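Local coordinates for protein Cas13d (uncultured Ruminococcus sp, PDB 6IV9) that binds CRISPR RNA and, as a Cas13d effector, probably uses two HEPN domains to mature that RNA and cut target RNA, at residues 281-286 / 312-317; 346-351 / 407-412; 603-608 / 697-702. The protein carries 2 engineered substitutions. All blocks are in the same frame, centred on the assembly; numbering follows the deposited sequence.

How the contacts relate
Three small contacts come in series along the Cas13d chain, each closing before the next opens, and together they illustrate how a large helical protein is held by local packing. Contact 1 joins helix 267-291, which probably belongs to the first HEPN domain, to helix 312-330; contact 2 joins the end of helix 338-347 to helix 400-418; contact 3 joins helix 599-606 to the loop between helices 683-696 and 713-760. No two share a helix. They lie about 43 Å (1 and 2), 40 Å (1 and 3) and 48 Å (2 and 3) apart, centre to centre, so each fastens a separate region, and in all three an aromatic ring meets aliphatic or sulfur-bearing partners.

Contact 1. Residues 281-286 / 312-317; sequences LAIVGQ and PEYRDT
The OH of Tyr314 is hydrogen-bonded to the backbone O of Asn217, and CB of Ala282 packs beside it, 3.7 Å from that OH. This is helix-to-helix packing of helix 312-330 against helix 267-291, and it is a worked example of how one large ring can bridge two helices. The nearest backbones, at Ile283 and Tyr314, are 8.4 Å from CA to CA, and the ring fills the space between them. With its CG anti to the carbonyl carbon (chi1 -79°), Tyr314 sends the ring towards the other helix. Ala282 meets it at the edge, in the ring plane, and its CB also lies 3.9 Å from CE2 of Tyr314. Ile283 runs past the tyrosine in the opposite direction. The phenol oxygen is thus the one polar side-chain atom in an otherwise apolar meeting, and the Asn217 carbonyl satisfies it.

Around the pair, His279 meets the Tyr314 ring with the planes about 35° apart, and its two ring nitrogens are hydrogen-bonded to the side chains of Glu313 and Thr317. Met501 and Met504 of helix 497-505 touch Ile283. Closer in, two atoms of the longer branch of Ile283 both come close to a single ring carbon: CD2 of Tyr314 is 3.9 Å from CG1 of Ile283 and 4.0 Å from its CD1.

Contact 2. Residues 346-351 / 407-412; sequences DMMKGY and MDFLLF
Met348 and Leu410 mark the closest backbone approach, 8.3 Å from CA to CA, where helix 338-347 has just ended and a type I beta turn runs from Met348 to Tyr351. The contact is a Met-aromatic one backed by aliphatic packing. SD of Met348 lies at the edge of the Phe409 ring, 3.6 Å from CE2 of Phe409; the line from SD to the ring centre is 80° off the ring normal, and the two side chains cross at about a right angle. Phe409 is brought there by its first torsion, CG anti to the backbone N at chi1 -174°, which swings the ring towards the methionine. Farther back along the Met348 chain, CG is 3.9 Å from CD2 of Leu410. A bend at chi3 (67°) turns the terminal methyl aside, and CE settles over one face of the Tyr351 ring, 3.4 Å above its plane and towards the rim. Met347 adds a looser touch, its SD 4.3 Å from CD1 of Leu410. A serine in place of Met348 would probably leave the Phe409 edge without its sulfur partner, and Leu410 and the Tyr351 face without the methionine's CG and methyl contacts.

The site is buried among helices. Helix 353-366 supplies Ile356, which touches Met348, and Tyr360 and Phe363, which meet Phe409 edge-to-face, while Asp457 and Asn460 of helix 436-464 touch Met347.

Contact 3. Residues 603-608 / 697-702; sequences SEILKL and ISFDDF
Phe699 is the residue of 697-702 that meets Ile605 and Leu606, a loop phenylalanine packing on the C-terminal turn of helix 599-606. Walking along the loop, first comes Ile697, whose CG1 packs at the edge of the Phe702 ring. Ser698 follows, with its backbone N and its OG bonded weakly to the two carboxylate oxygens of Asp701. Next, Phe699 sends its ring across to helix 599-606, CG being anti to the backbone N (chi1 169°). CG2 of Ile605 comes in at the edge, close to the ring plane, 3.8 Å from CE2 and 3.9 Å from CZ of Phe699, as the two side chains slide past each other in opposite directions. Leu606 joins more loosely, its CD2 4.3 Å from CZ of Phe699. Two backbone bonds of the i to i+3 kind then close the turn: N of Asp701 reaches O of Ser698 at 3.2 Å, and N of Phe702 reaches O of Phe699 at 3.0 Å. Asp701 CB covers one face of the Phe702 ring.

In 603-608, Lys607 with its positive phi forms a Schellman motif, N of Leu608 lying 2.9 Å from O of Ser603. Phe699 is also tied by backbone hydrogen bonding to Gly592, and its side chain touches Leu588 of helix 581-591 and Leu618 and Ile622 of helix 617-627, while Phe702 packs on Ala720 and Ile724 of helix 713-760.

Contact 1. Residues 281-286 / 312-317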
loop_
_atom_site.group_PDB
_atom_site.type_symbol
_atom_site.label_atom_id
_atom_site.label_comp_id
_atom_site.label_asym_id
_atom_site.label_seq_id
_atom_site.Cartn_x
_atom_site.Cartn_y
_atom_site.Cartn_z
ATOM N N LEU A 281 14.784 11.837 -5.462
ATOM C CA LEU A 281 14.750 12.298 -4.055
ATOM C C LEU A 281 14.058 13.654 -3.950
ATOM O O LEU A 281 13.260 13.826 -3.090
ATOM C CB LEU A 281 16.184 12.402 -3.544
ATOM C CG LEU A 281 16.985 11.112 -3.575
ATOM C CD1 LEU A 281 18.357 11.331 -2.988
ATOM C CD2 LEU A 281 16.268 10.013 -2.845
ATOM N N ALA A 282 14.378 14.568 -4.847
ATOM C CA ALA A 282 13.772 15.911 -4.825
ATOM C C ALA A 282 12.258 15.794 -5.033
ATOM O O ALA A 282 11.538 16.536 -4.434
ATOM C CB ALA A 282 14.412 16.757 -5.881
ATOM N N ILE A 283 11.818 14.913 -5.915
ATOM C CA ILE A 283 10.356 14.732 -6.139
ATOM C C ILE A 283 9.709 14.182 -4.867
ATOM O O ILE A 283 8.696 14.682 -4.473
ATOM C CB ILE A 283 10.078 13.848 -7.358
ATOM C CG1 ILE A 283 10.362 14.603 -8.651
ATOM C CG2 ILE A 283 8.660 13.333 -7.323
ATOM C CD1 ILE A 283 10.456 13.738 -9.856
ATOM N N VAL A 284 10.352 13.218 -4.222
ATOM C CA VAL A 284 9.811 12.647 -2.962
ATOM C C VAL A 284 9.722 13.776 -1.936
ATOM O O VAL A 284 8.725 13.879 -1.284
ATOM C CB VAL A 284 10.704 11.504 -2.458
ATOM C CG1 VAL A 284 10.418 11.167 -1.014
ATOM C CG2 VAL A 284 10.570 10.271 -3.320
ATOM N N GLY A 285 10.744 14.615 -1.854
ATOM C CA GLY A 285 10.739 15.740 -0.907
ATOM C C GLY A 285 9.612 16.712 -1.203
ATOM O O GLY A 285 8.995 17.190 -0.276
ATOM N N GLN A 286 9.369 16.978 -2.475
ATOM C CA GLN A 286 8.299 17.911 -2.895
ATOM C C GLN A 286 6.934 17.360 -2.473
ATOM O O GLN A 286 6.132 18.107 -1.958
ATOM C CB GLN A 286 8.396 18.145 -4.398
ATOM C CG GLN A 286 7.112 18.634 -5.038
ATOM C CD GLN A 286 6.789 20.068 -4.713
ATOM O OE1 GLN A 286 7.623 20.832 -4.274
ATOM N NE2 GLN A 286 5.545 20.435 -4.933
ATOM N N PRO A 312 12.283 20.760 -17.167
ATOM C CA PRO A 312 12.048 19.586 -17.993
ATOM C C PRO A 312 13.017 18.430 -17.712
ATOM O O PRO A 312 12.724 17.336 -18.056
ATOM C CB PRO A 312 12.278 20.069 -19.427
ATOM C CG PRO A 312 12.175 21.561 -19.353
ATOM C CD PRO A 312 12.616 21.927 -17.961
ATOM N N GLU A 313 14.146 18.714 -17.076
ATOM C CA GLU A 313 15.138 17.653 -16.773
ATOM C C GLU A 313 14.495 16.603 -15.849
ATOM O O GLU A 313 14.814 15.456 -15.962
ATOM C CB GLU A 313 16.447 18.245 -16.257
ATOM C CG GLU A 313 16.365 18.893 -14.892
ATOM C CD GLU A 313 17.715 19.299 -14.333
ATOM O OE1 GLU A 313 18.496 19.844 -15.087
ATOM O OE2 GLU A 313 17.966 19.063 -13.176
ATOM N N TYR A 314 13.624 17.030 -14.950
ATOM C CA TYR A 314 12.949 16.076 -14.039
ATOM C C TYR A 314 12.079 15.123 -14.847
ATOM O O TYR A 314 12.074 13.960 -14.586
ATOM C CB TYR A 314 12.082 16.826 -13.037
ATOM C CG TYR A 314 12.833 17.441 -11.895
ATOM C CD1 TYR A 314 13.441 18.671 -12.017
ATOM C CD2 TYR A 314 12.935 16.789 -10.689
ATOM C CE1 TYR A 314 14.125 19.241 -10.962
ATOM C CE2 TYR A 314 13.608 17.345 -9.624
ATOM C CZ TYR A 314 14.212 18.575 -9.759
ATOM O OH TYR A 314 14.858 19.100 -8.695
ATOM N N ARG A 315 11.370 15.661 -15.830
ATOM C CA ARG A 315 10.490 14.859 -16.710
ATOM C C ARG A 315 11.326 13.875 -17.521
ATOM O O ARG A 315 10.839 12.819 -17.812
ATOM C CB ARG A 315 9.509 15.743 -17.477
ATOM C CG ARG A 315 8.488 16.402 -16.567
ATOM C CD ARG A 315 7.374 17.108 -17.295
ATOM N NE ARG A 315 7.849 18.258 -18.027
ATOM C CZ ARG A 315 8.208 19.394 -17.481
ATOM N NH1 ARG A 315 8.082 19.574 -16.186
ATOM N NH2 ARG A 315 8.709 20.349 -18.227
ATOM N N ASP A 316 12.539 14.264 -17.885
ATOM C CA ASP A 316 13.439 13.356 -18.634
ATOM C C ASP A 316 13.767 12.146 -17.756
ATOM O O ASP A 316 13.849 11.063 -18.264
ATOM C CB ASP A 316 14.683 14.098 -19.099
ATOM C CG ASP A 316 14.399 15.029 -20.258
ATOM O OD1 ASP A 316 13.385 14.856 -20.904
ATOM O OD2 ASP A 316 15.194 15.906 -20.476
ATOM N N THR A 317 13.999 12.375 -16.471
ATOM C CA THR A 317 14.295 11.246 -15.565
ATOM C C THR A 317 13.078 10.322 -15.482
ATOM O O THR A 317 13.256 9.134 -15.588
ATOM C CB THR A 317 14.718 11.731 -14.178
ATOM O OG1 THR A 317 15.999 12.345 -14.271
ATOM C CG2 THR A 317 14.729 10.617 -13.160
#

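Contact 2. Residues 346-351 / 407-412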
loop_
_atom_site.group_PDB
_atom_site.type_symbol
_atom_site.label_atom_id
_atom_site.label_comp_id
_atom_site.label_asym_id
_atom_site.label_seq_id
_atom_site.Cartn_x
_atom_site.Cartn_y
_atom_site.Cartn_z
ATOM N N ASP A 346 -1.530 -23.727 -30.199
ATOM C CA ASP A 346 -1.888 -25.129 -30.509
ATOM C C ASP A 346 -3.203 -25.501 -29.835
ATOM O O ASP A 346 -3.970 -26.207 -30.439
ATOM C CB ASP A 346 -0.868 -26.092 -29.925
ATOM C CG ASP A 346 0.536 -25.893 -30.456
ATOM O OD1 ASP A 346 0.707 -25.076 -31.376
ATOM O OD2 ASP A 346 1.447 -26.541 -29.919
ATOM N N MET A 347 -3.365 -25.127 -28.574
ATOM C CA MET A 347 -4.546 -25.428 -27.731
ATOM C C MET A 347 -5.829 -24.666 -28.096
ATOM O O MET A 347 -6.885 -25.262 -28.010
ATOM C CB MET A 347 -4.190 -25.136 -26.275
ATOM C CG MET A 347 -4.888 -26.012 -25.314
ATOM S SD MET A 347 -4.231 -25.852 -23.660
ATOM C CE MET A 347 -2.855 -24.746 -23.910
ATOM N N MET A 348 -5.763 -23.375 -28.401
ATOM C CA MET A 348 -7.022 -22.613 -28.621
ATOM C C MET A 348 -7.438 -22.614 -30.093
ATOM O O MET A 348 -7.175 -21.650 -30.788
ATOM C CB MET A 348 -6.878 -21.192 -28.082
ATOM C CG MET A 348 -6.444 -21.199 -26.645
ATOM S SD MET A 348 -6.070 -19.558 -26.073
ATOM C CE MET A 348 -7.700 -18.834 -26.144
ATOM N N LYS A 349 -8.168 -23.654 -30.471
ATOM C CA LYS A 349 -8.622 -23.940 -31.860
ATOM C C LYS A 349 -9.548 -22.870 -32.435
ATOM O O LYS A 349 -9.443 -22.619 -33.625
ATOM C CB LYS A 349 -9.272 -25.323 -31.912
ATOM C CG LYS A 349 -8.366 -26.447 -31.441
ATOM C CD LYS A 349 -7.023 -26.437 -32.126
ATOM C CE LYS A 349 -6.195 -27.658 -31.801
ATOM N NZ LYS A 349 -5.033 -27.777 -32.714
ATOM N N GLY A 350 -10.399 -22.252 -31.628
ATOM C CA GLY A 350 -11.362 -21.291 -32.193
ATOM C C GLY A 350 -10.797 -19.898 -32.402
ATOM O O GLY A 350 -11.545 -19.042 -32.838
ATOM N N TYR A 351 -9.508 -19.695 -32.145
ATOM C CA TYR A 351 -8.935 -18.332 -32.220
ATOM C C TYR A 351 -7.804 -18.255 -33.240
ATOM O O TYR A 351 -7.119 -19.231 -33.409
ATOM C CB TYR A 351 -8.278 -17.969 -30.886
ATOM C CG TYR A 351 -9.212 -17.711 -29.736
ATOM C CD1 TYR A 351 -9.782 -18.744 -29.024
ATOM C CD2 TYR A 351 -9.499 -16.425 -29.345
ATOM C CE1 TYR A 351 -10.637 -18.503 -27.966
ATOM C CE2 TYR A 351 -10.345 -16.166 -28.290
ATOM C CZ TYR A 351 -10.913 -17.206 -27.595
ATOM O OH TYR A 351 -11.754 -16.934 -26.568
ATOM N N MET A 407 -3.421 -21.640 -17.414
ATOM C CA MET A 407 -4.793 -21.937 -16.949
ATOM C C MET A 407 -5.597 -20.641 -16.813
ATOM O O MET A 407 -6.694 -20.588 -17.310
ATOM C CB MET A 407 -4.747 -22.660 -15.604
ATOM C CG MET A 407 -4.126 -24.035 -15.675
ATOM S SD MET A 407 -3.939 -24.827 -14.075
ATOM C CE MET A 407 -3.582 -26.510 -14.562
ATOM N N ASP A 408 -5.011 -19.621 -16.198
ATOM C CA ASP A 408 -5.673 -18.310 -16.002
ATOM C C ASP A 408 -5.990 -17.696 -17.371
ATOM O O ASP A 408 -7.046 -17.132 -17.524
ATOM C CB ASP A 408 -4.806 -17.392 -15.142
ATOM C CG ASP A 408 -4.737 -17.793 -13.677
ATOM O OD1 ASP A 408 -5.367 -18.770 -13.311
ATOM O OD2 ASP A 408 -4.074 -17.110 -12.921
ATOM N N PHE A 409 -5.084 -17.839 -18.329
ATOM C CA PHE A 409 -5.298 -17.257 -19.673
ATOM C C PHE A 409 -6.524 -17.875 -20.350
ATOM O O PHE A 409 -7.268 -17.143 -20.950
ATOM C CB PHE A 409 -4.063 -17.415 -20.546
ATOM C CG PHE A 409 -4.208 -16.714 -21.866
ATOM C CD1 PHE A 409 -4.115 -15.339 -21.954
ATOM C CD2 PHE A 409 -4.487 -17.425 -23.015
ATOM C CE1 PHE A 409 -4.249 -14.693 -23.168
ATOM C CE2 PHE A 409 -4.635 -16.777 -24.226
ATOM C CZ PHE A 409 -4.513 -15.417 -24.299
ATOM N N LEU A 410 -6.696 -19.184 -20.247
ATOM C CA LEU A 410 -7.869 -19.839 -20.868
ATOM C C LEU A 410 -9.142 -19.290 -20.225
ATOM O O LEU A 410 -10.065 -18.993 -20.934
ATOM C CB LEU A 410 -7.780 -21.335 -20.594
ATOM C CG LEU A 410 -6.708 -22.099 -21.356
ATOM C CD1 LEU A 410 -6.816 -23.574 -21.043
ATOM C CD2 LEU A 410 -6.830 -21.860 -22.844
ATOM N N LEU A 411 -9.156 -19.179 -18.904
ATOM C CA LEU A 411 -10.342 -18.644 -18.191
ATOM C C LEU A 411 -10.574 -17.187 -18.595
ATOM O O LEU A 411 -11.696 -16.810 -18.785
ATOM C CB LEU A 411 -10.079 -18.736 -16.692
ATOM C CG LEU A 411 -9.904 -20.146 -16.143
ATOM C CD1 LEU A 411 -9.870 -20.119 -14.634
ATOM C CD2 LEU A 411 -11.013 -21.047 -16.637
ATOM N N PHE A 412 -9.505 -16.415 -18.701
ATOM C CA PHE A 412 -9.632 -14.985 -19.058
ATOM C C PHE A 412 -10.282 -14.847 -20.435
ATOM O O PHE A 412 -11.228 -14.119 -20.584
ATOM C CB PHE A 412 -8.231 -14.388 -19.128
ATOM C CG PHE A 412 -8.105 -13.082 -19.866
ATOM C CD1 PHE A 412 -8.928 -12.013 -19.577
ATOM C CD2 PHE A 412 -7.131 -12.911 -20.826
ATOM C CE1 PHE A 412 -8.797 -10.817 -20.251
ATOM C CE2 PHE A 412 -6.999 -11.712 -21.493
ATOM C CZ PHE A 412 -7.834 -10.671 -21.207
#

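Contact 3. Residues 603-608 / 697-702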
loop_
_atom_site.group_PDB
_atom_site.type_symbol
_atom_site.label_atom_id
_atom_site.label_comp_id
_atom_site.label_asym_id
_atom_site.label_seq_id
_atom_site.Cartn_x
_atom_site.Cartn_y
_atom_site.Cartn_z
ATOM N N SER A 603 35.465 -9.848 2.471
ATOM C CA SER A 603 35.904 -10.101 1.080
ATOM C C SER A 603 36.627 -11.434 1.027
ATOM O O SER A 603 36.450 -12.138 0.061
ATOM C CB SER A 603 36.809 -9.017 0.595
ATOM O OG SER A 603 36.060 -8.003 -0.014
ATOM N N GLU A 604 37.441 -11.695 2.045
ATOM C CA GLU A 604 38.246 -12.932 2.169
ATOM C C GLU A 604 37.350 -14.163 2.310
ATOM O O GLU A 604 37.524 -15.094 1.564
ATOM C CB GLU A 604 39.102 -12.785 3.423
ATOM C CG GLU A 604 40.102 -13.898 3.627
ATOM C CD GLU A 604 41.134 -13.593 4.699
ATOM O OE1 GLU A 604 42.310 -13.554 4.368
ATOM O OE2 GLU A 604 40.761 -13.390 5.849
ATOM N N ILE A 605 36.377 -14.117 3.207
ATOM C CA ILE A 605 35.461 -15.270 3.425
ATOM C C ILE A 605 34.680 -15.597 2.150
ATOM O O ILE A 605 34.519 -16.764 1.859
ATOM C CB ILE A 605 34.490 -14.916 4.558
ATOM C CG1 ILE A 605 35.198 -14.804 5.901
ATOM C CG2 ILE A 605 33.343 -15.896 4.618
ATOM C CD1 ILE A 605 34.287 -14.374 6.995
ATOM N N LEU A 606 34.191 -14.593 1.434
ATOM C CA LEU A 606 33.360 -14.849 0.232
ATOM C C LEU A 606 34.181 -14.802 -1.060
ATOM O O LEU A 606 33.567 -14.914 -2.095
ATOM C CB LEU A 606 32.232 -13.819 0.194
ATOM C CG LEU A 606 31.373 -13.738 1.451
ATOM C CD1 LEU A 606 30.356 -12.624 1.338
ATOM C CD2 LEU A 606 30.686 -15.057 1.701
ATOM N N LYS A 607 35.491 -14.561 -0.965
ATOM C CA LYS A 607 36.385 -14.486 -2.150
ATOM C C LYS A 607 35.883 -13.431 -3.131
ATOM O O LYS A 607 35.942 -13.653 -4.306
ATOM C CB LYS A 607 36.426 -15.850 -2.826
ATOM C CG LYS A 607 36.975 -16.946 -1.940
ATOM C CD LYS A 607 37.283 -18.178 -2.707
ATOM C CE LYS A 607 37.173 -19.428 -1.868
ATOM N NZ LYS A 607 38.046 -19.353 -0.680
ATOM N N LEU A 608 35.460 -12.289 -2.630
ATOM C CA LEU A 608 34.845 -11.267 -3.502
ATOM C C LEU A 608 35.814 -10.749 -4.568
ATOM O O LEU A 608 35.355 -10.470 -5.665
ATOM C CB LEU A 608 34.332 -10.130 -2.620
ATOM C CG LEU A 608 33.166 -10.491 -1.709
ATOM C CD1 LEU A 608 32.554 -9.248 -1.105
ATOM C CD2 LEU A 608 32.135 -11.300 -2.462
ATOM N N ILE A 697 20.633 -18.980 15.318
ATOM C CA ILE A 697 21.166 -18.925 13.929
ATOM C C ILE A 697 22.446 -18.075 13.873
ATOM O O ILE A 697 22.565 -17.163 14.640
ATOM C CB ILE A 697 20.101 -18.348 12.985
ATOM C CG1 ILE A 697 20.473 -18.559 11.526
ATOM C CG2 ILE A 697 19.882 -16.881 13.272
ATOM C CD1 ILE A 697 19.371 -18.193 10.594
ATOM N N SER A 698 23.348 -18.404 12.964
ATOM C CA SER A 698 24.568 -17.590 12.771
ATOM C C SER A 698 25.063 -17.790 11.347
ATOM O O SER A 698 24.730 -18.784 10.750
ATOM C CB SER A 698 25.628 -17.946 13.754
ATOM O OG SER A 698 26.114 -19.240 13.504
ATOM N N PHE A 699 25.910 -16.890 10.871
ATOM C CA PHE A 699 26.481 -17.026 9.511
ATOM C C PHE A 699 27.323 -18.301 9.445
ATOM O O PHE A 699 27.307 -18.983 8.462
ATOM C CB PHE A 699 27.362 -15.835 9.151
ATOM C CG PHE A 699 28.163 -16.072 7.903
ATOM C CD1 PHE A 699 27.539 -16.230 6.686
ATOM C CD2 PHE A 699 29.536 -16.157 7.946
ATOM C CE1 PHE A 699 28.268 -16.440 5.534
ATOM C CE2 PHE A 699 30.263 -16.374 6.794
ATOM C CZ PHE A 699 29.630 -16.520 5.594
ATOM N N ASP A 700 27.937 -18.641 10.572
ATOM C CA ASP A 700 28.861 -19.792 10.744
ATOM C C ASP A 700 28.145 -21.090 10.374
ATOM O O ASP A 700 28.772 -21.943 9.799
ATOM C CB ASP A 700 29.359 -19.865 12.183
ATOM C CG ASP A 700 30.483 -20.856 12.403
ATOM O OD1 ASP A 700 31.599 -20.533 12.034
ATOM O OD2 ASP A 700 30.221 -21.934 12.945
ATOM N N ASP A 701 26.842 -21.168 10.613
ATOM C CA ASP A 701 26.044 -22.386 10.321
ATOM C C ASP A 701 26.060 -22.721 8.831
ATOM O O ASP A 701 25.830 -23.874 8.501
ATOM C CB ASP A 701 24.575 -22.185 10.661
ATOM C CG ASP A 701 24.307 -22.080 12.140
ATOM O OD1 ASP A 701 25.207 -22.388 12.907
ATOM O OD2 ASP A 701 23.214 -21.690 12.497
ATOM N N PHE A 702 26.225 -21.714 7.981
ATOM C CA PHE A 702 26.101 -21.903 6.516
ATOM C C PHE A 702 27.434 -21.848 5.788
ATOM O O PHE A 702 27.418 -22.039 4.604
ATOM C CB PHE A 702 25.191 -20.812 5.964
ATOM C CG PHE A 702 23.935 -20.665 6.772
ATOM C CD1 PHE A 702 22.922 -21.594 6.664
ATOM C CD2 PHE A 702 23.803 -19.658 7.702
ATOM C CE1 PHE A 702 21.780 -21.490 7.434
ATOM C CE2 PHE A 702 22.667 -19.560 8.474
ATOM C CZ PHE A 702 21.659 -20.471 8.335
#